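Local coordinates for protein peroxiredoxin (Clostridioides difficile, PDB 6TSB) that hydrolyses the beta-1,4 linkages of chitin through its glycoside hydrolase family 18 domain, the part present here, and carries a separate peroxiredoxin domain, at the interface of chains A and B. Residues are numbered along the deposited sequence; one frame, centred on the assembly and turned at random. Chains: chain A/B, Peroxiredoxin.

Contact 1: the interface of chains A and B. Residues chain A 260, 272-273, 276; chain B 336-337, 341-342.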
loop_
_atom_site.group_PDB
_atom_site.type_symbol
_atom_site.label_atom_id
_atom_site.label_comp_id
_atom_site.label_asym_id
_atom_site.label_seq_id
_atom_site.Cartn_x
_atom_site.Cartn_y
_atom_site.Cartn_z
ATOM N N PHE A 260 -15.452 12.058 0.559
ATOM C CA PHE A 260 -15.728 10.601 0.529
ATOM C C PHE A 260 -16.045 10.236 -0.908
ATOM O O PHE A 260 -16.812 9.324 -1.163
ATOM C CB PHE A 260 -16.859 10.235 1.481
ATOM C CG PHE A 260 -16.467 10.176 2.931
ATOM C CD1 PHE A 260 -15.209 10.557 3.364
ATOM C CD2 PHE A 260 -17.378 9.768 3.882
ATOM C CE1 PHE A 260 -14.880 10.490 4.716
ATOM C CE2 PHE A 260 -17.050 9.694 5.228
ATOM C CZ PHE A 260 -15.794 10.052 5.642
ATOM N N TYR A 272 -16.911 6.874 -2.870
ATOM C CA TYR A 272 -16.027 5.834 -2.308
ATOM C C TYR A 272 -16.611 4.459 -2.668
ATOM O O TYR A 272 -15.866 3.635 -3.198
ATOM C CB TYR A 272 -15.826 5.985 -0.807
ATOM C CG TYR A 272 -14.887 4.946 -0.274
ATOM C CD1 TYR A 272 -13.613 4.809 -0.811
ATOM C CD2 TYR A 272 -15.270 4.085 0.738
ATOM C CE1 TYR A 272 -12.729 3.852 -0.338
ATOM C CE2 TYR A 272 -14.387 3.141 1.244
ATOM C CZ TYR A 272 -13.113 3.017 0.703
ATOM O OH TYR A 272 -12.237 2.084 1.201
ATOM N N ASP A 273 -17.908 4.248 -2.433
ATOM C CA ASP A 273 -18.642 3.014 -2.824
ATOM C C ASP A 273 -18.294 2.610 -4.268
ATOM O O ASP A 273 -17.980 1.416 -4.455
ATOM C CB ASP A 273 -20.127 3.177 -2.502
ATOM C CG ASP A 273 -20.308 3.225 -0.992
ATOM O OD1 ASP A 273 -19.280 2.965 -0.299
ATOM O OD2 ASP A 273 -21.446 3.546 -0.511
ATOM N N ARG A 276 -14.587 1.425 -4.379
ATOM C CA ARG A 276 -14.657 0.131 -3.647
ATOM C C ARG A 276 -15.096 -0.993 -4.594
ATOM O O ARG A 276 -14.837 -2.150 -4.273
ATOM C CB ARG A 276 -15.667 0.228 -2.491
ATOM C CG ARG A 276 -15.060 0.447 -1.116
ATOM C CD ARG A 276 -14.851 -0.891 -0.437
ATOM N NE ARG A 276 -13.911 -0.844 0.676
ATOM C CZ ARG A 276 -13.521 -1.897 1.399
ATOM N NH1 ARG A 276 -13.973 -3.113 1.130
ATOM N NH2 ARG A 276 -12.669 -1.729 2.394
ATOM N N TYR B 336 -22.048 8.728 0.128
ATOM C CA TYR B 336 -21.007 8.221 -0.806
ATOM C C TYR B 336 -20.266 7.012 -0.208
ATOM O O TYR B 336 -19.465 6.381 -0.914
ATOM C CB TYR B 336 -20.036 9.353 -1.130
ATOM C CG TYR B 336 -20.605 10.508 -1.915
ATOM C CD1 TYR B 336 -21.884 10.493 -2.458
ATOM C CD2 TYR B 336 -19.806 11.609 -2.167
ATOM C CE1 TYR B 336 -22.354 11.556 -3.218
ATOM C CE2 TYR B 336 -20.269 12.686 -2.900
ATOM C CZ TYR B 336 -21.545 12.663 -3.431
ATOM O OH TYR B 336 -21.946 13.744 -4.163
ATOM N N ASP B 337 -20.564 6.704 1.053
ATOM C CA ASP B 337 -19.830 5.785 1.953
ATOM C C ASP B 337 -20.907 5.035 2.753
ATOM O O ASP B 337 -20.973 5.186 4.011
ATOM C CB ASP B 337 -18.824 6.597 2.793
ATOM C CG ASP B 337 -18.120 5.839 3.917
ATOM O OD1 ASP B 337 -17.441 4.835 3.620
ATOM O OD2 ASP B 337 -18.275 6.253 5.091
ATOM N N ILE B 341 -17.298 3.008 6.048
ATOM C CA ILE B 341 -15.879 2.582 6.144
ATOM C C ILE B 341 -15.034 3.839 6.384
ATOM O O ILE B 341 -14.294 3.873 7.381
ATOM C CB ILE B 341 -15.462 1.815 4.883
ATOM C CG1 ILE B 341 -16.251 0.513 4.745
ATOM C CG2 ILE B 341 -13.955 1.570 4.872
ATOM C CD1 ILE B 341 -16.227 -0.037 3.340
ATOM N N LEU B 342 -15.169 4.854 5.526
ATOM C CA LEU B 342 -14.445 6.137 5.719
ATOM C C LEU B 342 -14.911 6.804 7.016
ATOM O O LEU B 342 -14.057 7.225 7.772
ATOM C CB LEU B 342 -14.631 7.029 4.493
ATOM C CG LEU B 342 -14.094 6.432 3.201
ATOM C CD1 LEU B 342 -13.926 7.488 2.121
ATOM C CD2 LEU B 342 -12.792 5.675 3.443
HETATM O O HOH W 1 -18.665 2.777 2.332
#

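Contact 2: the interface of chains A and B. Residues chain A 329-331, 346-347; chain B 38-40.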
loop_
_atom_site.group_PDB
_atom_site.type_symbol
_atom_site.label_atom_id
_atom_site.label_comp_id
_atom_site.label_asym_id
_atom_site.label_seq_id
_atom_site.Cartn_x
_atom_site.Cartn_y
_atom_site.Cartn_z
ATOM N N VAL A 329 21.535 -12.573 -4.953
ATOM C CA VAL A 329 20.118 -12.972 -4.814
ATOM C C VAL A 329 19.765 -13.802 -6.053
ATOM O O VAL A 329 20.500 -13.749 -7.047
ATOM C CB VAL A 329 19.282 -11.687 -4.682
ATOM C CG1 VAL A 329 19.310 -10.865 -5.953
ATOM C CG2 VAL A 329 17.852 -11.956 -4.266
ATOM N N PHE A 330 18.679 -14.547 -5.979
ATOM C CA PHE A 330 18.190 -15.442 -7.042
ATOM C C PHE A 330 16.698 -15.567 -6.817
ATOM O O PHE A 330 16.275 -15.378 -5.676
ATOM C CB PHE A 330 18.889 -16.814 -7.017
ATOM C CG PHE A 330 18.426 -17.829 -5.988
ATOM C CD1 PHE A 330 17.281 -18.584 -6.192
ATOM C CD2 PHE A 330 19.154 -18.048 -4.811
ATOM C CE1 PHE A 330 16.876 -19.547 -5.279
ATOM C CE2 PHE A 330 18.749 -18.999 -3.884
ATOM C CZ PHE A 330 17.605 -19.745 -4.114
ATOM N N SER A 331 15.958 -15.895 -7.872
ATOM C CA SER A 331 14.496 -16.160 -7.846
ATOM C C SER A 331 14.250 -17.574 -8.346
ATOM O O SER A 331 15.064 -18.096 -9.122
ATOM C CB SER A 331 13.702 -15.198 -8.702
ATOM O OG SER A 331 14.179 -15.190 -10.041
ATOM N N MET A 346 14.248 -7.042 -8.413
ATOM C CA MET A 346 15.366 -7.825 -7.834
ATOM C C MET A 346 16.700 -7.356 -8.449
ATOM O O MET A 346 17.671 -7.141 -7.695
ATOM C CB MET A 346 15.125 -9.321 -8.065
ATOM C CG MET A 346 16.187 -10.186 -7.467
ATOM S SD MET A 346 15.786 -11.934 -7.605
ATOM C CE MET A 346 16.320 -12.172 -9.300
ATOM N N SER A 347 16.775 -7.108 -9.753
ATOM C CA SER A 347 18.059 -6.690 -10.381
ATOM C C SER A 347 18.439 -5.264 -9.947
ATOM O O SER A 347 19.645 -4.978 -9.721
ATOM C CB SER A 347 18.004 -6.785 -11.872
ATOM O OG SER A 347 19.297 -6.494 -12.401
ATOM N N VAL B 38 23.057 -11.382 -9.484
ATOM C CA VAL B 38 21.603 -11.658 -9.622
ATOM C C VAL B 38 21.451 -12.877 -10.526
ATOM O O VAL B 38 22.063 -12.899 -11.614
ATOM C CB VAL B 38 20.849 -10.449 -10.198
ATOM C CG1 VAL B 38 19.369 -10.727 -10.226
ATOM C CG2 VAL B 38 21.109 -9.182 -9.402
ATOM N N ALA B 39 20.580 -13.790 -10.138
ATOM C CA ALA B 39 20.363 -15.044 -10.871
ATOM C C ALA B 39 18.890 -15.421 -10.824
ATOM O O ALA B 39 18.218 -14.991 -9.874
ATOM C CB ALA B 39 21.217 -16.126 -10.268
ATOM N N GLU B 40 18.441 -16.214 -11.812
ATOM C CA GLU B 40 17.157 -16.942 -11.758
ATOM C C GLU B 40 17.346 -18.397 -12.162
ATOM O O GLU B 40 18.156 -18.682 -13.067
ATOM C CB GLU B 40 16.110 -16.318 -12.676
ATOM C CG GLU B 40 15.940 -14.831 -12.471
ATOM C CD GLU B 40 14.802 -14.196 -13.259
ATOM O OE1 GLU B 40 15.077 -13.678 -14.377
ATOM O OE2 GLU B 40 13.658 -14.222 -12.759
#

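Contact 3: the interface of chains A and B. Residues chain A 221, 226-228; chain B 290, 292-293.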
loop_
_atom_site.group_PDB
_atom_site.type_symbol
_atom_site.label_atom_id
_atom_site.label_comp_id
_atom_site.label_asym_id
_atom_site.label_seq_id
_atom_site.Cartn_x
_atom_site.Cartn_y
_atom_site.Cartn_z
ATOM N N HIS A 221 -3.960 16.243 -7.473
ATOM C CA HIS A 221 -4.734 15.992 -6.229
ATOM C C HIS A 221 -5.808 17.065 -6.032
ATOM O O HIS A 221 -5.544 18.267 -6.335
ATOM C CB HIS A 221 -3.854 15.975 -4.981
ATOM C CG HIS A 221 -2.699 15.051 -5.090
ATOM N ND1 HIS A 221 -2.865 13.718 -5.378
ATOM C CD2 HIS A 221 -1.374 15.262 -4.940
ATOM C CE1 HIS A 221 -1.688 13.135 -5.397
ATOM N NE2 HIS A 221 -0.754 14.063 -5.121
ATOM N N PHE A 226 -0.506 18.633 2.086
ATOM C CA PHE A 226 0.665 19.527 1.841
ATOM C C PHE A 226 0.944 19.634 0.341
ATOM O O PHE A 226 0.281 18.934 -0.421
ATOM C CB PHE A 226 1.875 19.025 2.620
ATOM C CG PHE A 226 1.669 19.028 4.110
ATOM C CD1 PHE A 226 1.647 20.222 4.820
ATOM C CD2 PHE A 226 1.548 17.848 4.813
ATOM C CE1 PHE A 226 1.494 20.225 6.201
ATOM C CE2 PHE A 226 1.365 17.853 6.188
ATOM C CZ PHE A 226 1.338 19.040 6.882
ATOM N N ASP A 227 1.849 20.525 -0.077
ATOM C CA ASP A 227 2.229 20.684 -1.509
ATOM C C ASP A 227 3.088 19.481 -1.950
ATOM O O ASP A 227 3.713 18.820 -1.060
ATOM C CB ASP A 227 2.976 22.003 -1.757
ATOM C CG ASP A 227 2.139 23.276 -1.670
ATOM O OD1 ASP A 227 0.903 23.194 -1.873
ATOM O OD2 ASP A 227 2.739 24.355 -1.415
ATOM N N SER A 228 3.123 19.236 -3.270
ATOM C CA SER A 228 3.928 18.207 -3.989
ATOM C C SER A 228 3.969 18.543 -5.492
ATOM O O SER A 228 3.423 19.608 -5.892
ATOM C CB SER A 228 3.356 16.825 -3.773
ATOM O OG SER A 228 2.418 16.504 -4.801
ATOM N N ASP B 290 1.417 9.749 -2.849
ATOM C CA ASP B 290 2.255 10.966 -2.732
ATOM C C ASP B 290 2.547 11.150 -1.245
ATOM O O ASP B 290 1.621 11.498 -0.504
ATOM C CB ASP B 290 1.546 12.142 -3.395
ATOM C CG ASP B 290 2.445 13.308 -3.742
ATOM O OD1 ASP B 290 3.477 13.491 -3.036
ATOM O OD2 ASP B 290 2.101 14.026 -4.725
ATOM N N THR B 292 4.882 13.238 0.029
ATOM C CA THR B 292 4.953 14.728 0.159
ATOM C C THR B 292 3.521 15.232 0.450
ATOM O O THR B 292 3.235 15.550 1.630
ATOM C CB THR B 292 5.595 15.380 -1.085
ATOM O OG1 THR B 292 6.687 14.616 -1.608
ATOM C CG2 THR B 292 6.098 16.783 -0.819
ATOM N N ALA B 293 2.636 15.133 -0.553
ATOM C CA ALA B 293 1.202 15.529 -0.558
ATOM C C ALA B 293 0.420 14.855 0.575
ATOM O O ALA B 293 -0.493 15.515 1.101
ATOM C CB ALA B 293 0.585 15.212 -1.895
#

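Contact 4: the interface of chains A and B. Residues chain A 261-262, 275, 280; chain B 306-308.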
loop_
_atom_site.group_PDB
_atom_site.type_symbol
_atom_site.label_atom_id
_atom_site.label_comp_id
_atom_site.label_asym_id
_atom_site.label_seq_id
_atom_site.Cartn_x
_atom_site.Cartn_y
_atom_site.Cartn_z
ATOM N N TYR A 261 -15.471 10.989 -1.825
ATOM C CA TYR A 261 -15.521 10.710 -3.274
ATOM C C TYR A 261 -14.112 10.901 -3.816
ATOM O O TYR A 261 -13.290 11.472 -3.086
ATOM C CB TYR A 261 -16.473 11.655 -4.013
ATOM C CG TYR A 261 -16.163 13.127 -3.876
ATOM C CD1 TYR A 261 -16.559 13.834 -2.758
ATOM C CD2 TYR A 261 -15.507 13.818 -4.883
ATOM C CE1 TYR A 261 -16.280 15.184 -2.620
ATOM C CE2 TYR A 261 -15.243 15.171 -4.778
ATOM C CZ TYR A 261 -15.620 15.851 -3.631
ATOM O OH TYR A 261 -15.367 17.179 -3.480
ATOM N N GLY A 262 -13.888 10.424 -5.039
ATOM C CA GLY A 262 -12.687 10.647 -5.856
ATOM C C GLY A 262 -12.995 11.607 -6.973
ATOM O O GLY A 262 -14.146 11.619 -7.402
ATOM N N LEU A 275 -15.535 3.456 -6.067
ATOM C CA LEU A 275 -14.095 3.084 -6.118
ATOM C C LEU A 275 -13.911 1.682 -5.504
ATOM O O LEU A 275 -13.143 0.875 -6.062
ATOM C CB LEU A 275 -13.284 4.150 -5.362
ATOM C CG LEU A 275 -13.309 5.575 -5.928
ATOM C CD1 LEU A 275 -12.551 6.534 -5.022
ATOM C CD2 LEU A 275 -12.737 5.630 -7.334
ATOM N N ILE A 280 -10.367 -0.530 -6.737
ATOM C CA ILE A 280 -9.268 -0.758 -5.743
ATOM C C ILE A 280 -9.076 -2.237 -5.326
ATOM O O ILE A 280 -7.892 -2.699 -5.376
ATOM C CB ILE A 280 -9.367 0.233 -4.561
ATOM C CG1 ILE A 280 -10.455 -0.101 -3.533
ATOM C CG2 ILE A 280 -9.520 1.659 -5.090
ATOM C CD1 ILE A 280 -10.467 0.860 -2.341
ATOM N N MET B 306 -7.150 9.050 -10.670
ATOM C CA MET B 306 -8.103 9.336 -9.559
ATOM C C MET B 306 -7.399 9.926 -8.322
ATOM O O MET B 306 -6.338 9.398 -7.932
ATOM C CB MET B 306 -8.813 8.048 -9.141
ATOM C CG MET B 306 -10.008 8.278 -8.233
ATOM S SD MET B 306 -11.305 9.217 -9.044
ATOM C CE MET B 306 -11.646 8.187 -10.474
ATOM N N SER B 307 -8.010 10.951 -7.704
ATOM C CA SER B 307 -7.632 11.555 -6.397
ATOM C C SER B 307 -8.756 11.323 -5.376
ATOM O O SER B 307 -9.890 11.748 -5.622
ATOM C CB SER B 307 -7.345 13.034 -6.554
ATOM O OG SER B 307 -6.955 13.632 -5.316
ATOM N N TYR B 308 -8.453 10.711 -4.246
ATOM C CA TYR B 308 -9.444 10.455 -3.175
ATOM C C TYR B 308 -8.702 10.461 -1.843
ATOM O O TYR B 308 -7.513 10.813 -1.854
ATOM C CB TYR B 308 -10.219 9.166 -3.463
ATOM C CG TYR B 308 -9.432 7.880 -3.426
ATOM C CD1 TYR B 308 -8.534 7.562 -4.433
ATOM C CD2 TYR B 308 -9.615 6.956 -2.408
ATOM C CE1 TYR B 308 -7.801 6.380 -4.409
ATOM C CE2 TYR B 308 -8.910 5.761 -2.378
ATOM C CZ TYR B 308 -7.996 5.473 -3.382
ATOM O OH TYR B 308 -7.279 4.312 -3.361
#

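Contact 1: the interface of chains A and B
B:Leu342 wedges between two aromatic rings of the other chain and touches a face of each. B:Leu342 CB lies over the centre of the A:Phe260 ring, 3.4 Å from A:Phe260 CZ, and methyl B:Leu342 CD1 touches A:Phe260 CD1. Against A:Tyr272 it is the other methyl, B:Leu342 CD2, that sits over the ring toward the rim, 3.8 Å from A:Tyr272 CZ. The opposite face is approached, toward its rim, by CG of the poorly ordered A:Arg276. With CG anti to the backbone N (chi1 -178°), A:Tyr272 sends its ring past B:Leu342 toward B:Ile341, whose CG2 meets ring carbon CE2. The guanidinium of A:Arg276 has B:Ile341 CD1 over one face, as far as its order allows. B:Asp337 CB packs on the A:Phe260 rim at CD2.

Two helix starts supply the polar part. The amide A:Asp273 N, in the first turn of helix 272-278, gives a nearly straight bond (177° at H) to carbonyl B:Tyr336 O, at 3.0 Å. B:Asp337 OD1 accepts from B:Leu342 N at 3.0 Å, capping helix 341-351. A water joins that same OD1 to A:Asp273 OD1, each 2.7 Å from it, and so bridges two carboxylates that might otherwise repel. The patch illustrates how a leucine on a partner's helix can fit an aromatic cleft, here probably helping to dock helix 341-351 of B on chain A in the dimer of the crystal.

Contact 2: the interface of chains A and B
B:Ala39 and B:Val38, on strand 37-43, are the residues that bury most surface here, and they lie beside strand 328-332 of chain A in parallel register. In family 18 chitinases, which fold as a (beta/alpha)8 barrel, the first and last barrel strands pair in just this way; that the pairing here runs between chains suggests a barrel closed by a swapped C-terminal segment.

B:Ala39 works through its backbone. Carbonyl B:Ala39 O accepts from A:Ser331 N at 3.2 Å, the donor tilted 24° from the carbonyl plane, and B:Ala39 N makes a weak bond to A:Val329 O. The small CB packs near A:Phe330 CB.

B:Val38 turns toward helix 341-351 of A and uses its two methyls separately. B:Val38 CG1, placed anti to the backbone N (chi1 -176°), meets A:Met346 CE at 3.5 Å, a tight fit between side chains that slide past each other in opposite directions. B:Val38 CG2 comes up against the backbone at A:Ser347 CA, 4.1 Å away. The bend at chi3 (81°) also leaves A:Met346 CE 3.4 Å from B:Ala39 O.

At the third bridge the link passes to side chains: hydroxyl A:Ser331 OG donates to carboxylate oxygen B:Glu40 OE2 at 2.9 Å, using the anti lone pair, away from OE1.

Contact 3: the interface of chains A and B
A:His221 and A:Ser228 both donate to the carboxylate of B:Asp290, at the end of strand 286-290. B:Asp290 OD2 accepts from imidazole A:His221 NE2 at 2.9 Å and from hydroxyl A:Ser228 OG at 2.5 Å. B:Asp290 holds CG anti to its backbone N (chi1 -161°), which turns the carboxylate toward these two donors. Both come from the same face of the carboxylate plane but from different sides of the oxygen: the histidine on the anti side, 26° out of the plane, and the serine on the syn side. Seen from the ring, OD2 lies at the edge, almost in the imidazole plane, while the planes of ring and carboxylate stand 58° apart. The nearby carboxylate may favour a charged imidazole; protons are not seen.

The other oxygen serves its own chain. B:Asp290 OD1 is met from above its plane by B:Ala293 N at 3.1 Å, which ties the end of the strand to the loop that follows and helps to fix the carboxylate's rotation. A bond from A:Phe226 N to B:Ala293 O, 3.3 Å long, adds a backbone link. The whole shows how one carboxylate can receive two side chains of the partner.

Apolar packing fills in between. A:Ser228 CB rests against B:Thr292 CB at 3.8 Å and also near B:Ala293 CB, with methyl B:Thr292 CG2 4.0 Å from A:Ser228 CB. Next to NE2, ring carbon A:His221 CD2 lies 3.6 Å from methyl B:Ala293 CB.

Contact 4: the interface of chains A and B
Strands 261-264 of chain A and 303-307 of chain B meet beside helix 272-278 of A, in the stretch between the strands 254-259 and 328-332, where many family 18 chitinases carry a small alpha+beta insertion. The contact is a case of close packing probably helped by the absence of a side chain at A:Gly262, whose backbone two residues of B approach. B:Tyr308 CB lies 3.7 Å from A:Gly262 CA, and the thioether B:Met306 SD comes to 3.6 Å from A:Gly262 C.

A:Leu275, projecting from the helix, divides its methyls between the same partners. A:Leu275 CD1 meets the root of the tyrosine, 3.8 Å from ring carbon B:Tyr308 CG and equally near its CB. A:Leu275 CD2 reaches B:Met306 CG at 3.9 Å, the two side chains crossing at a slant. The bend at chi2 (63°) sets B:Met306 SD against A:Gly262, while chi3 (57°) places the terminal methyl.

B:Tyr308 touches chain A at several points along its length. Its CG lies between the backbone N and the carbonyl carbon (chi1 66°), and the side chain runs from A:Gly262, met by CB, past A:Leu275 toward A:Ile280. There phenol oxygen B:Tyr308 OH is 3.9 Å from methyl A:Ile280 CG2.

Contacts 1 and 4 are neighbours, about 9 Å between their C-alpha centres, and share helix 272-278 of chain A, which presents A:Tyr272, A:Asp273 and A:Arg276 to one and A:Leu275 to the other. Measured likewise, contact 3 lies about 16 Å from contact 4 and about 22 Å from contact 1. Contact 2 stands apart, about 34 to 41 Å from the rest, yet it uses strand 328-332 and helix 341-351 of A, the helix whose B copy serves contact 1. Twofold symmetry repeats all four. Together they fit a dimer with exchanged C-terminal segments, which the structure alone does not show to be physiological.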